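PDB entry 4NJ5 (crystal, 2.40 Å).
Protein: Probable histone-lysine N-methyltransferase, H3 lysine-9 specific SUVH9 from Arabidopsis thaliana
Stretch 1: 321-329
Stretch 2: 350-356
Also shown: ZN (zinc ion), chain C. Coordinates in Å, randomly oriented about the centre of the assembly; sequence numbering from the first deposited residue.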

ATOM      1  N   GLU A 321       4.906  -3.883  23.740  1.00 22.52           N
ATOM      2  CA  GLU A 321       4.104  -4.041  22.531  1.00 21.60           C
ATOM      3  C   GLU A 321       4.867  -4.689  21.382  1.00 20.59           C
ATOM      4  O   GLU A 321       5.822  -4.118  20.863  1.00 20.18           O
ATOM      5  N   ILE A 322       4.433  -5.884  20.995  1.00 30.00           N
ATOM      6  CA  ILE A 322       4.985  -6.577  19.841  1.00 23.28           C
ATOM      7  C   ILE A 322       4.797  -5.709  18.601  1.00 21.79           C
ATOM      8  O   ILE A 322       3.699  -5.233  18.329  1.00 23.65           O
ATOM      9  N   ALA A 323       5.879  -5.505  17.856  1.00 24.41           N
ATOM     10  CA  ALA A 323       5.884  -4.570  16.732  1.00 22.20           C
ATOM     11  C   ALA A 323       4.818  -4.836  15.664  1.00 19.94           C
ATOM     12  O   ALA A 323       4.337  -3.901  15.030  1.00 19.48           O
ATOM     13  N   TYR A 324       4.448  -6.097  15.464  1.00 19.22           N
ATOM     14  CA  TYR A 324       3.598  -6.449  14.330  1.00 20.97           C
ATOM     15  C   TYR A 324       2.276  -7.079  14.739  1.00 24.97           C
ATOM     16  O   TYR A 324       2.173  -7.690  15.804  1.00 28.28           O
ATOM     17  N   ASP A 325       1.268  -6.934  13.879  1.00 20.10           N
ATOM     18  CA  ASP A 325       0.002  -7.634  14.068  1.00 19.59           C
ATOM     19  C   ASP A 325       0.131  -9.073  13.566  1.00 18.57           C
ATOM     20  O   ASP A 325       1.231  -9.512  13.221  1.00 17.55           O
ATOM     21  N   TYR A 326      -0.979  -9.801  13.511  1.00 18.41           N
ATOM     22  CA  TYR A 326      -0.930 -11.198  13.082  1.00 21.94           C
ATOM     23  C   TYR A 326      -0.859 -11.373  11.565  1.00 26.48           C
ATOM     24  O   TYR A 326      -0.847 -12.497  11.068  1.00 31.59           O
ATOM     25  N   ASN A 327      -0.806 -10.264  10.835  1.00 28.54           N
ATOM     26  CA  ASN A 327      -0.700 -10.316   9.382  1.00 30.03           C
ATOM     27  C   ASN A 327       0.701  -9.903   8.931  1.00 30.56           C
ATOM     28  O   ASN A 327       0.979  -9.797   7.734  1.00 33.30           O
ATOM     29  N   GLY A 328       1.578  -9.671   9.903  1.00 32.29           N
ATOM     30  CA  GLY A 328       2.955  -9.293   9.629  1.00 28.59           C
ATOM     31  C   GLY A 328       3.136  -7.804   9.401  1.00 24.77           C
ATOM     32  O   GLY A 328       4.183  -7.362   8.930  1.00 27.22           O
ATOM     33  N   THR A 329       2.111  -7.030   9.749  1.00 17.64           N
ATOM     34  CA  THR A 329       2.085  -5.598   9.460  1.00 18.34           C
ATOM     35  C   THR A 329       2.562  -4.768  10.648  1.00 18.68           C
ATOM     36  O   THR A 329       2.147  -5.001  11.784  1.00 20.62           O
ATOM     37  N   CYS A 350       5.277 -17.466  14.050  1.00 26.27           N
ATOM     38  CA  CYS A 350       5.079 -16.421  15.053  1.00 26.58           C
ATOM     39  C   CYS A 350       5.054 -15.019  14.437  1.00 24.82           C
ATOM     40  O   CYS A 350       5.855 -14.701  13.558  1.00 19.33           O
ATOM     41  N   ARG A 351       4.136 -14.184  14.914  1.00 19.87           N
ATOM     42  CA  ARG A 351       3.974 -12.832  14.377  1.00 20.07           C
ATOM     43  C   ARG A 351       5.179 -11.926  14.642  1.00 18.23           C
ATOM     44  O   ARG A 351       5.287 -10.849  14.062  1.00 17.56           O
ATOM     45  N   ASN A 352       6.080 -12.353  15.518  1.00 24.99           N
ATOM     46  CA  ASN A 352       7.248 -11.538  15.828  1.00 23.07           C
ATOM     47  C   ASN A 352       8.492 -11.991  15.064  1.00 23.25           C
ATOM     48  O   ASN A 352       9.620 -11.850  15.543  1.00 26.38           O
ATOM     49  N   ARG A 353       8.276 -12.533  13.868  1.00 19.29           N
ATOM     50  CA  ARG A 353       9.375 -12.975  13.012  1.00 21.02           C
ATOM     51  C   ARG A 353       9.208 -12.458  11.583  1.00 24.23           C
ATOM     52  O   ARG A 353       9.394 -13.202  10.628  1.00 30.10           O
ATOM     53  N   VAL A 354       8.869 -11.181  11.440  1.00 21.21           N
ATOM     54  CA  VAL A 354       8.560 -10.614  10.129  1.00 16.31           C
ATOM     55  C   VAL A 354       9.779 -10.411   9.222  1.00 16.15           C
ATOM     56  O   VAL A 354       9.882 -11.044   8.171  1.00 16.30           O
ATOM     57  N   THR A 355      10.698  -9.537   9.625  1.00 15.98           N
ATOM     58  CA  THR A 355      11.789  -9.122   8.740  1.00 17.03           C
ATOM     59  C   THR A 355      12.843 -10.204   8.484  1.00 18.91           C
ATOM     60  O   THR A 355      13.550 -10.153   7.476  1.00 19.13           O
ATOM     61  N   GLN A 356      12.942 -11.180   9.384  1.00 17.62           N
ATOM     62  CA  GLN A 356      13.895 -12.276   9.219  1.00 17.98           C
ATOM     63  C   GLN A 356      13.536 -13.201   8.045  1.00 20.18           C
ATOM     64  O   GLN A 356      14.356 -14.010   7.617  1.00 24.82           O
TER

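How does Arg351 come to dominate this contact? Its CA-to-CB bond points toward stretch 1, and after a p rotamer at chi1 the chain runs on extended, with chi2 and chi3 both t, so the guanidinium is carried along the backbone of the other stretch. There NH1 donates a hydrogen bond to the carbonyl of Tyr324 (Arg351 NH1 to Tyr324 O, 2.8 Å). A water extends the link, accepting from Arg351 NH1 at 2.7 Å and donating to Ile322 O at 3.0 Å, so one nitrogen serves two carbonyls, one directly and one through the water.

What holds the flat guanidinium in place? Ile322, in the m, m rotamer, lies over one face, its CG1 3.4 Å from Arg351 NH2. Tyr326 covers the opposite face. Its CA-to-CB bond points sideways, but with chi1 at m and chi2 at -89° the end of the side chain comes nearer, and Tyr326 CZ lies 3.6 Å from Arg351 NE. The aliphatic part of the arginine joins in: Arg351 CD sits 3.6 Å from the centroid of the Tyr326 ring, almost on its normal, a CH-pi contact. The N-H groups lie in the guanidinium plane, so Tyr324 O is met at its edge, while the two faces are left to Ile322 and Tyr326.

Where does the Tyr324 ring go? Its m rotamer, with chi2 at -89°, lays the ring alongside stretch 2. Val354, with chi1 at t, points toward stretch 1 and sets CG2 over one ring face, 3.5 Å from the Tyr324 ring centroid in a CH-pi contact. Asn352 approaches the ring edge instead, with OD1 3.8 Å from Tyr324 CE2. The t rotamer of Asn352 also lets Asn352 OD1 accept a hydrogen bond from a second water at 2.8 Å; that water accepts from Ala323 N at 2.6 Å, bridging the stretches again. Farther along, Tyr324 OH lies 3.6 Å from Thr355 CG2.

What shapes the two turns behind these contacts? Asp325 points away and, with chi1 at p, folds over its own turn: Asp325 OD1 accepts from Asn327 N at 2.9 Å and Thr329 N at 2.8 Å. Gly328 completes that type I turn with a positive phi; a CB there would be jammed against the preceding carbonyl oxygen. On stretch 2, Cys350 also points away, and its t rotamer places SG 2.4 Å from ZN, with the remaining ligands elsewhere in the structure. Cys350 SG also accepts from Asn352 N at 3.2 Å, tying the metal site to the turn that presents Arg351.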

ATOM      1  CB  GLU A 321       3.521  -2.699  22.081  1.00 27.90           C
ATOM      2  CG  GLU A 321       2.464  -2.832  20.993  1.00 29.96           C
ATOM      3  CD  GLU A 321       2.057  -1.499  20.396  1.00 32.75           C
ATOM      4  OE1 GLU A 321       2.923  -0.606  20.285  1.00 39.21           O
ATOM      5  OE2 GLU A 321       0.873  -1.346  20.036  1.00 30.60           O
ATOM      6  CB  ILE A 322       4.297  -7.936  19.626  1.00 22.30           C
ATOM      7  CG1 ILE A 322       4.472  -8.826  20.856  1.00 23.34           C
ATOM      8  CG2 ILE A 322       4.864  -8.632  18.401  1.00 25.96           C
ATOM      9  CD1 ILE A 322       5.870  -9.382  21.014  1.00 20.67           C
ATOM     10  CB  ALA A 323       7.263  -4.520  16.096  1.00 22.73           C
ATOM     11  CB  TYR A 324       4.331  -7.410  13.392  1.00 16.51           C
ATOM     12  CG  TYR A 324       5.793  -7.095  13.203  1.00 16.24           C
ATOM     13  CD1 TYR A 324       6.216  -6.233  12.200  1.00 18.14           C
ATOM     14  CD2 TYR A 324       6.754  -7.667  14.021  1.00 16.56           C
ATOM     15  CE1 TYR A 324       7.557  -5.950  12.021  1.00 15.98           C
ATOM     16  CE2 TYR A 324       8.096  -7.391  13.852  1.00 19.52           C
ATOM     17  CZ  TYR A 324       8.493  -6.534  12.850  1.00 17.06           C
ATOM     18  OH  TYR A 324       9.833  -6.256  12.682  1.00 16.30           O
ATOM     19  CB  ASP A 325      -1.177  -6.890  13.404  1.00 17.81           C
ATOM     20  CG  ASP A 325      -1.065  -6.802  11.876  1.00 24.49           C
ATOM     21  OD1 ASP A 325      -0.187  -7.449  11.265  1.00 23.16           O
ATOM     22  OD2 ASP A 325      -1.894  -6.082  11.276  1.00 27.09           O
ATOM     23  CB  TYR A 326      -2.100 -11.992  13.671  1.00 19.74           C
ATOM     24  CG  TYR A 326      -1.955 -12.225  15.154  1.00 20.41           C
ATOM     25  CD1 TYR A 326      -1.293 -13.349  15.642  1.00 20.81           C
ATOM     26  CD2 TYR A 326      -2.461 -11.311  16.071  1.00 20.47           C
ATOM     27  CE1 TYR A 326      -1.148 -13.561  17.002  1.00 21.45           C
ATOM     28  CE2 TYR A 326      -2.321 -11.514  17.431  1.00 22.30           C
ATOM     29  CZ  TYR A 326      -1.665 -12.640  17.891  1.00 23.87           C
ATOM     30  OH  TYR A 326      -1.528 -12.841  19.245  1.00 25.27           O
ATOM     31  CB  ASN A 327      -1.761  -9.422   8.738  1.00 35.79           C
ATOM     32  CG  ASN A 327      -2.048  -9.795   7.295  1.00 38.85           C
ATOM     33  OD1 ASN A 327      -1.921 -10.956   6.904  1.00 39.24           O
ATOM     34  ND2 ASN A 327      -2.440  -8.807   6.495  1.00 36.16           N
ATOM     35  CB  THR A 329       0.659  -5.146   9.065  1.00 19.58           C
ATOM     36  OG1 THR A 329       0.153  -6.004   8.035  1.00 23.03           O
ATOM     37  CG2 THR A 329       0.662  -3.712   8.564  1.00 17.55           C
ATOM     38  CB  CYS A 350       6.165 -16.484  16.125  1.00 25.97           C
ATOM     39  SG  CYS A 350       6.160 -15.049  17.217  1.00 20.97           S
ATOM     40  CB  ARG A 351       2.707 -12.176  14.931  1.00 23.43           C
ATOM     41  CG  ARG A 351       2.800 -11.772  16.397  1.00 23.26           C
ATOM     42  CD  ARG A 351       1.543 -11.040  16.841  1.00 23.44           C
ATOM     43  NE  ARG A 351       1.470 -10.902  18.293  1.00 22.87           N
ATOM     44  CZ  ARG A 351       1.326  -9.744  18.928  1.00 22.71           C
ATOM     45  NH1 ARG A 351       1.239  -8.613  18.244  1.00 19.49           N
ATOM     46  NH2 ARG A 351       1.271  -9.717  20.253  1.00 24.55           N
ATOM     47  CB  ASN A 352       7.510 -11.509  17.337  1.00 19.13           C
ATOM     48  CG  ASN A 352       8.340 -10.310  17.757  1.00 22.91           C
ATOM     49  OD1 ASN A 352       8.293  -9.256  17.119  1.00 19.07           O
ATOM     50  ND2 ASN A 352       9.119 -10.471  18.823  1.00 19.61           N
ATOM     51  CB  ARG A 353       9.472 -14.506  13.002  1.00 19.97           C
ATOM     52  CG  ARG A 353       9.857 -15.140  14.336  1.00 24.46           C
ATOM     53  CD  ARG A 353      10.033 -16.650  14.193  1.00 25.56           C
ATOM     54  NE  ARG A 353      10.339 -17.317  15.459  1.00 24.33           N
ATOM     55  CZ  ARG A 353      11.570 -17.497  15.934  1.00 26.22           C
ATOM     56  NH1 ARG A 353      12.617 -17.047  15.257  1.00 24.26           N
ATOM     57  NH2 ARG A 353      11.757 -18.124  17.089  1.00 24.51           N
ATOM     58  CB  VAL A 354       7.770  -9.291  10.260  1.00 18.05           C
ATOM     59  CG1 VAL A 354       7.578  -8.636   8.895  1.00 16.86           C
ATOM     60  CG2 VAL A 354       6.427  -9.553  10.915  1.00 16.12           C
ATOM     61  CB  THR A 355      12.482  -7.832   9.237  1.00 15.72           C
ATOM     62  OG1 THR A 355      13.176  -8.095  10.463  1.00 16.15           O
ATOM     63  CG2 THR A 355      11.459  -6.726   9.458  1.00 15.40           C
ATOM     64  CB  GLN A 356      14.044 -13.074  10.522  1.00 18.30           C
ATOM     65  CG  GLN A 356      12.776 -13.782  10.971  1.00 18.52           C
ATOM     66  CD  GLN A 356      12.838 -14.247  12.419  1.00 21.70           C
ATOM     67  OE1 GLN A 356      12.850 -15.450  12.699  1.00 22.37           O
ATOM     68  NE2 GLN A 356      12.860 -13.295  13.347  1.00 18.89           N
TER
HETATM   69 ZN    ZN C 802       7.735 -15.268  18.972  0.90 28.62          ZN
HETATM   70  O   HOH W   1       1.127  -6.225  19.572  1.00 22.68           O
HETATM   71  O   HOH W   2       8.112  -6.786  18.360  1.00 24.44           O